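Local coordinates for TT1696 protein (Thermus thermophilus, PDB 1UFB), which is of unknown function but belongs to the all-helical HEPN family and may bind DNA, at residues Q10-L15 with F122-L127; W29-A34 with D83-P88; D93-P96 with R102-T105. One frame throughout, in Å; residues are numbered along the deposited sequence.

Contact 1: residues Q10-L15 with F122-L127; sequences QARHNL and FVEEKL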
loop_
_atom_site.group_PDB
_atom_site.type_symbol
_atom_site.label_atom_id
_atom_site.label_comp_id
_atom_site.label_asym_id
_atom_site.label_seq_id
_atom_site.Cartn_x
_atom_site.Cartn_y
_atom_site.Cartn_z
ATOM N N GLN A 10 -1.461 10.867 -9.656
ATOM C CA GLN A 10 -1.144 9.818 -8.662
ATOM C C GLN A 10 -1.329 8.436 -9.274
ATOM O O GLN A 10 -0.528 7.533 -9.032
ATOM C CB GLN A 10 -2.090 9.941 -7.473
ATOM C CG GLN A 10 -1.719 8.985 -6.304
ATOM C CD GLN A 10 -0.303 9.230 -5.776
ATOM O OE1 GLN A 10 0.114 10.385 -5.574
ATOM N NE2 GLN A 10 0.445 8.133 -5.509
ATOM N N ALA A 11 -2.420 8.261 -10.040
ATOM C CA ALA A 11 -2.702 6.947 -10.655
ATOM C C ALA A 11 -1.560 6.563 -11.584
ATOM O O ALA A 11 -1.076 5.410 -11.556
ATOM C CB ALA A 11 -4.044 7.038 -11.473
ATOM N N ARG A 12 -1.131 7.528 -12.427
ATOM C CA ARG A 12 -0.001 7.263 -13.363
ATOM C C ARG A 12 1.255 6.963 -12.536
ATOM O O ARG A 12 2.030 6.054 -12.857
ATOM C CB ARG A 12 0.238 8.456 -14.336
ATOM C CG ARG A 12 -0.833 8.569 -15.491
ATOM C CD ARG A 12 -0.502 9.674 -16.502
ATOM N NE ARG A 12 -0.496 11.000 -15.848
ATOM C CZ ARG A 12 -1.545 11.842 -15.883
ATOM N NH1 ARG A 12 -2.643 11.461 -16.550
ATOM N NH2 ARG A 12 -1.518 13.047 -15.268
ATOM N N HIS A 13 1.476 7.714 -11.469
ATOM C CA HIS A 13 2.671 7.424 -10.624
ATOM C C HIS A 13 2.608 6.003 -10.015
ATOM O O HIS A 13 3.612 5.268 -9.921
ATOM C CB HIS A 13 2.806 8.463 -9.468
ATOM C CG HIS A 13 3.985 8.198 -8.561
ATOM N ND1 HIS A 13 3.886 7.463 -7.390
ATOM C CD2 HIS A 13 5.314 8.455 -8.719
ATOM C CE1 HIS A 13 5.092 7.274 -6.876
ATOM N NE2 HIS A 13 5.977 7.864 -7.660
ATOM N N ASN A 14 1.421 5.647 -9.517
ATOM C CA ASN A 14 1.228 4.308 -8.946
ATOM C C ASN A 14 1.498 3.259 -10.029
ATOM O O ASN A 14 2.107 2.224 -9.729
ATOM C CB ASN A 14 -0.265 4.125 -8.448
ATOM C CG ASN A 14 -0.598 4.958 -7.198
ATOM O OD1 ASN A 14 -1.800 5.094 -6.830
ATOM N ND2 ASN A 14 0.429 5.475 -6.511
ATOM N N LEU A 15 1.030 3.493 -11.269
ATOM C CA LEU A 15 1.254 2.498 -12.339
ATOM C C LEU A 15 2.770 2.456 -12.641
ATOM O O LEU A 15 3.316 1.390 -12.853
ATOM C CB LEU A 15 0.436 2.828 -13.605
ATOM C CG LEU A 15 0.363 1.652 -14.619
ATOM C CD1 LEU A 15 -0.190 0.367 -13.991
ATOM C CD2 LEU A 15 -0.569 2.048 -15.801
ATOM N N PHE A 122 -9.423 4.178 -19.924
ATOM C CA PHE A 122 -10.879 4.443 -19.907
ATOM C C PHE A 122 -11.060 5.793 -19.181
ATOM O O PHE A 122 -11.732 6.717 -19.671
ATOM C CB PHE A 122 -11.576 3.277 -19.170
ATOM C CG PHE A 122 -12.976 3.573 -18.671
ATOM C CD1 PHE A 122 -14.079 3.478 -19.516
ATOM C CD2 PHE A 122 -13.180 3.940 -17.327
ATOM C CE1 PHE A 122 -15.364 3.755 -19.035
ATOM C CE2 PHE A 122 -14.470 4.220 -16.838
ATOM C CZ PHE A 122 -15.558 4.128 -17.692
ATOM N N VAL A 123 -10.436 5.944 -18.018
ATOM C CA VAL A 123 -10.567 7.204 -17.309
ATOM C C VAL A 123 -10.023 8.404 -18.133
ATOM O O VAL A 123 -10.638 9.490 -18.178
ATOM C CB VAL A 123 -9.825 7.133 -15.935
ATOM C CG1 VAL A 123 -9.657 8.549 -15.377
ATOM C CG2 VAL A 123 -10.656 6.260 -14.943
ATOM N N GLU A 124 -8.866 8.233 -18.757
ATOM C CA GLU A 124 -8.283 9.361 -19.501
ATOM C C GLU A 124 -9.209 9.785 -20.648
ATOM O O GLU A 124 -9.357 10.974 -20.934
ATOM C CB GLU A 124 -6.876 9.016 -20.026
ATOM C CG GLU A 124 -5.792 9.151 -18.927
ATOM C CD GLU A 124 -4.529 8.278 -19.166
ATOM O OE1 GLU A 124 -4.496 7.506 -20.169
ATOM O OE2 GLU A 124 -3.590 8.361 -18.329
ATOM N N GLU A 125 -9.884 8.825 -21.249
ATOM C CA GLU A 125 -10.779 9.189 -22.312
ATOM C C GLU A 125 -12.125 9.724 -21.815
ATOM O O GLU A 125 -12.781 10.459 -22.541
ATOM C CB GLU A 125 -10.961 8.016 -23.263
ATOM C CG GLU A 125 -12.208 7.235 -23.111
ATOM C CD GLU A 125 -11.926 5.793 -23.380
ATOM O OE1 GLU A 125 -10.874 5.536 -24.006
ATOM O OE2 GLU A 125 -12.725 4.917 -22.976
ATOM N N LYS A 126 -12.544 9.384 -20.592
ATOM C CA LYS A 126 -13.829 9.901 -20.106
ATOM C C LYS A 126 -13.666 11.236 -19.391
ATOM O O LYS A 126 -14.646 11.892 -19.061
ATOM C CB LYS A 126 -14.513 8.896 -19.190
ATOM C CG LYS A 126 -14.816 7.561 -19.838
ATOM C CD LYS A 126 -15.689 7.680 -21.056
ATOM C CE LYS A 126 -16.004 6.301 -21.642
ATOM N NZ LYS A 126 -16.672 6.335 -23.015
ATOM N N LEU A 127 -12.429 11.658 -19.161
ATOM C CA LEU A 127 -12.198 12.948 -18.513
ATOM C C LEU A 127 -12.235 14.086 -19.541
ATOM O O LEU A 127 -13.167 14.926 -19.490
ATOM C CB LEU A 127 -10.829 12.973 -17.822
ATOM C CG LEU A 127 -10.763 12.328 -16.436
ATOM C CD1 LEU A 127 -9.463 12.730 -15.782
ATOM C CD2 LEU A 127 -11.930 12.773 -15.576
ATOM O OXT LEU A 127 -11.306 14.110 -20.394
#
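Arg-12 and Glu-124 meet at their side-chain ends, while the nearest CA atoms, those of the same two residues, stay 10.5 Å apart. At the start of the second segment the Phe-122 ring packs against Leu-65, Val-69, Val-71 and Pro-72 of the loops, and the next residue, Val-123, meets Leu-8 and Leu-42. Glu-124 makes the contact. Its CG lies beside the backbone N, anti to the carbonyl carbon (chi1 -80°), and the chain beyond runs out extended, which carries OE2 to the edge of the Arg-12 guanidinium, near its plane. Arg-12 has to bend at chi3 (-62°) to offer that edge. Even so, OE2 of Glu-124 stays 3.7 Å from NH1 of Arg-12, a long salt bridge, with the carboxylate and guanidinium planes 25° apart. The same oxygen lies 3.8 Å from CD of Arg-12, so it rests against the aliphatic part of the arginine as much as against its charge. Lys-126 then gives its carbonyl O to Arg-49, and Leu-127 closes the chain against Leu-8, Leu-45 and Ala-48. Arg-12 and Glu-124 thus form a surface ion pair between antiparallel neighbours, helices 4-24 and 106-126, as expected of the all-helical HEPN bundle.

Contact 2: residues W29-A34 with D83-P88; sequences WACFAA and DKYYIP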
loop_
_atom_site.group_PDB
_atom_site.type_symbol
_atom_site.label_atom_id
_atom_site.label_comp_id
_atom_site.label_asym_id
_atom_site.label_seq_id
_atom_site.Cartn_x
_atom_site.Cartn_y
_atom_site.Cartn_z
ATOM N N TRP A 29 3.757 -6.695 -4.486
ATOM C CA TRP A 29 3.705 -5.221 -4.372
ATOM C C TRP A 29 3.295 -4.596 -5.690
ATOM O O TRP A 29 2.614 -3.573 -5.696
ATOM C CB TRP A 29 5.083 -4.653 -3.910
ATOM C CG TRP A 29 5.140 -4.633 -2.400
ATOM C CD1 TRP A 29 5.710 -5.569 -1.586
ATOM C CD2 TRP A 29 4.574 -3.631 -1.536
ATOM N NE1 TRP A 29 5.545 -5.213 -0.246
ATOM C CE2 TRP A 29 4.848 -4.026 -0.189
ATOM C CE3 TRP A 29 3.883 -2.442 -1.762
ATOM C CZ2 TRP A 29 4.439 -3.252 0.938
ATOM C CZ3 TRP A 29 3.482 -1.665 -0.638
ATOM C CH2 TRP A 29 3.765 -2.089 0.694
ATOM N N ALA A 30 3.744 -5.178 -6.830
ATOM C CA ALA A 30 3.356 -4.658 -8.135
ATOM C C ALA A 30 1.831 -4.786 -8.309
ATOM O O ALA A 30 1.170 -3.910 -8.895
ATOM C CB ALA A 30 4.081 -5.476 -9.309
ATOM N N CYS A 31 1.262 -5.888 -7.856
ATOM C CA CYS A 31 -0.159 -6.097 -7.972
ATOM C C CYS A 31 -0.925 -5.076 -7.106
ATOM O O CYS A 31 -1.982 -4.571 -7.501
ATOM C CB CYS A 31 -0.568 -7.481 -7.458
ATOM S SG CYS A 31 -0.058 -8.811 -8.692
ATOM N N PHE A 32 -0.403 -4.847 -5.906
ATOM C CA PHE A 32 -1.050 -3.862 -5.032
ATOM C C PHE A 32 -0.993 -2.463 -5.693
ATOM O O PHE A 32 -2.002 -1.747 -5.788
ATOM C CB PHE A 32 -0.321 -3.858 -3.678
ATOM C CG PHE A 32 -0.809 -2.768 -2.749
ATOM C CD1 PHE A 32 -2.056 -2.908 -2.147
ATOM C CD2 PHE A 32 -0.041 -1.616 -2.514
ATOM C CE1 PHE A 32 -2.552 -1.922 -1.298
ATOM C CE2 PHE A 32 -0.526 -0.578 -1.641
ATOM C CZ PHE A 32 -1.782 -0.752 -1.046
ATOM N N ALA A 33 0.175 -2.103 -6.213
ATOM C CA ALA A 33 0.339 -0.811 -6.847
ATOM C C ALA A 33 -0.574 -0.713 -8.063
ATOM O O ALA A 33 -1.082 0.334 -8.323
ATOM C CB ALA A 33 1.867 -0.535 -7.202
ATOM N N ALA A 34 -0.823 -1.806 -8.788
ATOM C CA ALA A 34 -1.728 -1.746 -9.927
ATOM C C ALA A 34 -3.162 -1.496 -9.434
ATOM O O ALA A 34 -3.938 -0.710 -10.017
ATOM C CB ALA A 34 -1.667 -3.080 -10.733
ATOM N N ASP A 83 -9.467 -6.270 -7.499
ATOM C CA ASP A 83 -10.018 -6.095 -6.159
ATOM C C ASP A 83 -9.444 -7.049 -5.159
ATOM O O ASP A 83 -9.359 -6.753 -3.980
ATOM C CB ASP A 83 -11.568 -6.151 -6.192
ATOM C CG ASP A 83 -12.177 -4.784 -6.563
ATOM O OD1 ASP A 83 -11.366 -3.824 -6.652
ATOM O OD2 ASP A 83 -13.427 -4.645 -6.757
ATOM N N LYS A 84 -8.976 -8.164 -5.647
ATOM C CA LYS A 84 -8.321 -9.152 -4.796
ATOM C C LYS A 84 -6.883 -8.769 -4.490
ATOM O O LYS A 84 -6.191 -9.518 -3.799
ATOM C CB LYS A 84 -8.257 -10.493 -5.492
ATOM C CG LYS A 84 -9.621 -10.961 -5.943
ATOM C CD LYS A 84 -10.593 -11.050 -4.765
ATOM C CE LYS A 84 -11.575 -12.183 -5.056
ATOM N NZ LYS A 84 -10.978 -13.075 -6.123
ATOM N N TYR A 85 -6.408 -7.630 -4.998
ATOM C CA TYR A 85 -5.000 -7.243 -4.734
ATOM C C TYR A 85 -4.834 -6.142 -3.682
ATOM O O TYR A 85 -3.693 -5.745 -3.415
ATOM C CB TYR A 85 -4.301 -6.802 -6.032
ATOM C CG TYR A 85 -4.245 -7.924 -7.090
ATOM C CD1 TYR A 85 -4.252 -7.626 -8.466
ATOM C CD2 TYR A 85 -4.148 -9.255 -6.702
ATOM C CE1 TYR A 85 -4.162 -8.648 -9.457
ATOM C CE2 TYR A 85 -4.040 -10.294 -7.688
ATOM C CZ TYR A 85 -4.049 -9.962 -9.056
ATOM O OH TYR A 85 -3.894 -10.914 -10.057
ATOM N N TYR A 86 -5.941 -5.609 -3.143
ATOM C CA TYR A 86 -5.792 -4.559 -2.152
ATOM C C TYR A 86 -5.241 -5.110 -0.803
ATOM O O TYR A 86 -4.248 -4.622 -0.265
ATOM C CB TYR A 86 -7.126 -3.805 -1.970
ATOM C CG TYR A 86 -7.053 -2.783 -0.865
ATOM C CD1 TYR A 86 -6.231 -1.640 -0.980
ATOM C CD2 TYR A 86 -7.699 -3.045 0.377
ATOM C CE1 TYR A 86 -6.048 -0.755 0.175
ATOM C CE2 TYR A 86 -7.519 -2.232 1.470
ATOM C CZ TYR A 86 -6.711 -1.098 1.375
ATOM O OH TYR A 86 -6.666 -0.327 2.496
ATOM N N ILE A 87 -5.853 -6.160 -0.283
ATOM C CA ILE A 87 -5.402 -6.713 0.972
ATOM C C ILE A 87 -4.483 -7.976 0.901
ATOM O O ILE A 87 -3.417 -7.988 1.519
ATOM C CB ILE A 87 -6.659 -6.968 1.957
ATOM C CG1 ILE A 87 -6.928 -5.656 2.754
ATOM C CG2 ILE A 87 -6.333 -8.104 3.021
ATOM C CD1 ILE A 87 -8.363 -5.507 3.454
ATOM N N PRO A 88 -4.855 -9.013 0.112
ATOM C CA PRO A 88 -4.056 -10.255 0.007
ATOM C C PRO A 88 -2.622 -10.136 -0.429
ATOM O O PRO A 88 -1.796 -10.975 -0.107
ATOM C CB PRO A 88 -4.911 -11.162 -0.932
ATOM C CG PRO A 88 -6.391 -10.689 -0.569
ATOM C CD PRO A 88 -6.135 -9.143 -0.620
#
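Cys-31 sits squarely over one face of the Tyr-85 ring. Its SG is 4.1 Å from the Tyr-85 ring centroid and 10° off the ring normal, a sulfur-aromatic contact, while its CB makes a CH-pi contact nearer the CG end of the same face. The first torsion of Cys-31, with SG beside the backbone N (chi1 -74°), points the sulfur along the length of the ring toward CZ. The backbones are close as well: CA of Phe-32 and CA of Tyr-85 are 5.2 Å apart, and CB of Tyr-85 lies 3.5 Å from O of Cys-31. Here a type I turn, Asp-83 to Tyr-86, leads the chain out of helix 73-83 and lays it against helix 27-48, one of the long helices of the HEPN bundle; Tyr-85 also touches Ala-112 on helix 106-126. Replacing Tyr-85 by an alanine would probably leave Cys-31 without the ring face it lies on and open a gap between the turn and both helices. Phe-32 is turned differently, edge on to two carbonyls: its CD1 is 3.5 Å from O of Tyr-85, and its CE1 is 3.4 Å from O of Tyr-86. These oxygens also accept hydrogen bonds, from Thr-89 OG1 and Arg-90 NH2 respectively. The Phe-32 and Tyr-86 side chains run side by side in the same direction, their ring planes inclined at 36°, and CE1 of Phe-32 touches CD1 of Tyr-86 at 3.7 Å. Tyr-86 stacks in turn on His-56, and it packs against Tyr-86 of the second subunit.

Contact 3: residues D93-P96 with R102-T105; sequences DAHP and RHYT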
loop_
_atom_site.group_PDB
_atom_site.type_symbol
_atom_site.label_atom_id
_atom_site.label_comp_id
_atom_site.label_asym_id
_atom_site.label_seq_id
_atom_site.Cartn_x
_atom_site.Cartn_y
_atom_site.Cartn_z
ATOM N N ASP A 93 -2.371 -13.436 6.653
ATOM C CA ASP A 93 -3.615 -14.147 6.972
ATOM C C ASP A 93 -4.635 -14.212 5.804
ATOM O O ASP A 93 -5.688 -14.794 5.940
ATOM C CB ASP A 93 -4.249 -13.569 8.236
ATOM C CG ASP A 93 -4.531 -12.045 8.139
ATOM O OD1 ASP A 93 -4.004 -11.304 7.253
ATOM O OD2 ASP A 93 -5.282 -11.579 8.979
ATOM N N ALA A 94 -4.324 -13.639 4.649
ATOM C CA ALA A 94 -5.228 -13.776 3.470
ATOM C C ALA A 94 -4.866 -15.093 2.740
ATOM O O ALA A 94 -5.481 -15.442 1.745
ATOM C CB ALA A 94 -5.026 -12.654 2.495
ATOM N N HIS A 95 -3.829 -15.791 3.199
ATOM C CA HIS A 95 -3.434 -17.051 2.534
ATOM C C HIS A 95 -3.186 -18.146 3.548
ATOM O O HIS A 95 -2.898 -17.865 4.707
ATOM C CB HIS A 95 -2.200 -16.851 1.704
ATOM C CG HIS A 95 -2.294 -15.670 0.792
ATOM N ND1 HIS A 95 -2.777 -15.757 -0.492
ATOM C CD2 HIS A 95 -1.950 -14.373 0.980
ATOM C CE1 HIS A 95 -2.718 -14.567 -1.068
ATOM N NE2 HIS A 95 -2.225 -13.711 -0.192
ATOM N N PRO A 96 -3.318 -19.421 3.125
ATOM C CA PRO A 96 -3.100 -20.516 4.076
ATOM C C PRO A 96 -1.781 -20.520 4.771
ATOM O O PRO A 96 -1.687 -20.799 5.952
ATOM C CB PRO A 96 -3.288 -21.768 3.218
ATOM C CG PRO A 96 -4.425 -21.337 2.276
ATOM C CD PRO A 96 -3.995 -19.896 1.902
ATOM N N ARG A 102 4.886 -14.242 -1.334
ATOM C CA ARG A 102 5.235 -15.437 -2.109
ATOM C C ARG A 102 4.113 -15.990 -2.965
ATOM O O ARG A 102 4.334 -16.836 -3.813
ATOM C CB ARG A 102 5.759 -16.571 -1.187
ATOM C CG ARG A 102 4.694 -17.256 -0.444
ATOM C CD ARG A 102 5.183 -18.517 0.312
ATOM N NE ARG A 102 4.029 -19.412 0.479
ATOM C CZ ARG A 102 3.885 -20.352 1.413
ATOM N NH1 ARG A 102 4.839 -20.551 2.330
ATOM N NH2 ARG A 102 2.776 -21.103 1.408
ATOM N N HIS A 103 2.893 -15.524 -2.750
ATOM C CA HIS A 103 1.806 -16.064 -3.532
ATOM C C HIS A 103 1.575 -15.330 -4.837
ATOM O O HIS A 103 0.566 -15.597 -5.477
ATOM C CB HIS A 103 0.509 -16.033 -2.708
ATOM C CG HIS A 103 0.561 -16.897 -1.486
ATOM N ND1 HIS A 103 0.952 -16.427 -0.253
ATOM C CD2 HIS A 103 0.304 -18.220 -1.321
ATOM C CE1 HIS A 103 0.940 -17.419 0.622
ATOM N NE2 HIS A 103 0.549 -18.518 0.001
ATOM N N TYR A 104 2.479 -14.433 -5.236
ATOM C CA TYR A 104 2.236 -13.660 -6.450
ATOM C C TYR A 104 3.371 -13.851 -7.454
ATOM O O TYR A 104 4.510 -13.899 -7.056
ATOM C CB TYR A 104 2.022 -12.181 -6.058
ATOM C CG TYR A 104 0.770 -12.078 -5.206
ATOM C CD1 TYR A 104 0.797 -12.404 -3.845
ATOM C CD2 TYR A 104 -0.477 -11.776 -5.801
ATOM C CE1 TYR A 104 -0.395 -12.431 -3.101
ATOM C CE2 TYR A 104 -1.653 -11.809 -5.089
ATOM C CZ TYR A 104 -1.614 -12.142 -3.722
ATOM O OH TYR A 104 -2.786 -12.185 -3.025
ATOM N N THR A 105 3.061 -13.944 -8.748
ATOM C CA THR A 105 4.102 -14.242 -9.747
ATOM C C THR A 105 4.271 -13.084 -10.748
ATOM O O THR A 105 3.451 -12.120 -10.782
ATOM C CB THR A 105 3.709 -15.494 -10.593
ATOM O OG1 THR A 105 2.555 -15.144 -11.405
ATOM C CG2 THR A 105 3.342 -16.722 -9.684
#
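Two short irregular pieces of chain, each with a 3-10 segment at its start (93-94 and 102-103), come nearest at His-95 and His-103, CA atoms 8.1 Å apart. Both side chains start inward, and their imidazoles lie almost flat on one another in an offset stack, centroids 4.1 Å apart and planes only 6° from parallel. The two side chains slide past each other in opposite directions, so each ring also receives the other's CB over its face: CB of His-95 is 3.7 Å from the His-103 ring centroid, and CB of His-103 is 4.2 Å from the His-95 ring centroid. The opposite face of His-103 is taken by CG of Arg-102, which leaves that imidazole sandwiched. Its ND1 makes a weak hydrogen bond to O of Ala-100, a further hold on its rotation.

Tyr-104 approaches His-95 at the ring edge instead. Its OH lies near the imidazole plane, 3.1 Å from CE1 of His-95, while the two ring planes stand 81° apart. With CG beside the backbone N (chi1 -64°), the tyrosine OH is brought to the His-95 edge, and the ring also packs on Pro-88 and Thr-89. The clear polar partner of His-95 NE2 is O of Pro-88, so the imidazole is fixed by a hydrogen bond at its edge and a stack on its face. O of His-95 bonds to Arg-3 of the second subunit.

Thr-105 follows as the N-cap of helix 106-126. The three rings form an aromatic cluster in the long loop before that helix, and the spacing of Arg-90 and His-95 fits the R-x4-6-H signature of HEPN ribonucleases, although no such activity is established for this protein.

How the contacts relate
Contact 2 is the buried one, contact 3 is partly buried, and contact 1 lies on the surface on the opposite side of the chain's centre. Contact 1 links two long helices through one long ion pair at the surface, contact 2 sets a loop on a helix through sulfur, rings and carbonyls, and contact 3 folds the same long loop on itself through stacked imidazoles. Contacts 2 and 3, centres about 11 Å apart, share a seam in which Pro-88 and Tyr-85 meet Tyr-104. Contacts 1 and 2 touch where helices 4-24 and 27-48 pack, O of Asn-14 lying 3.7 Å from CB of Ala-33. All three have residues meeting the second subunit.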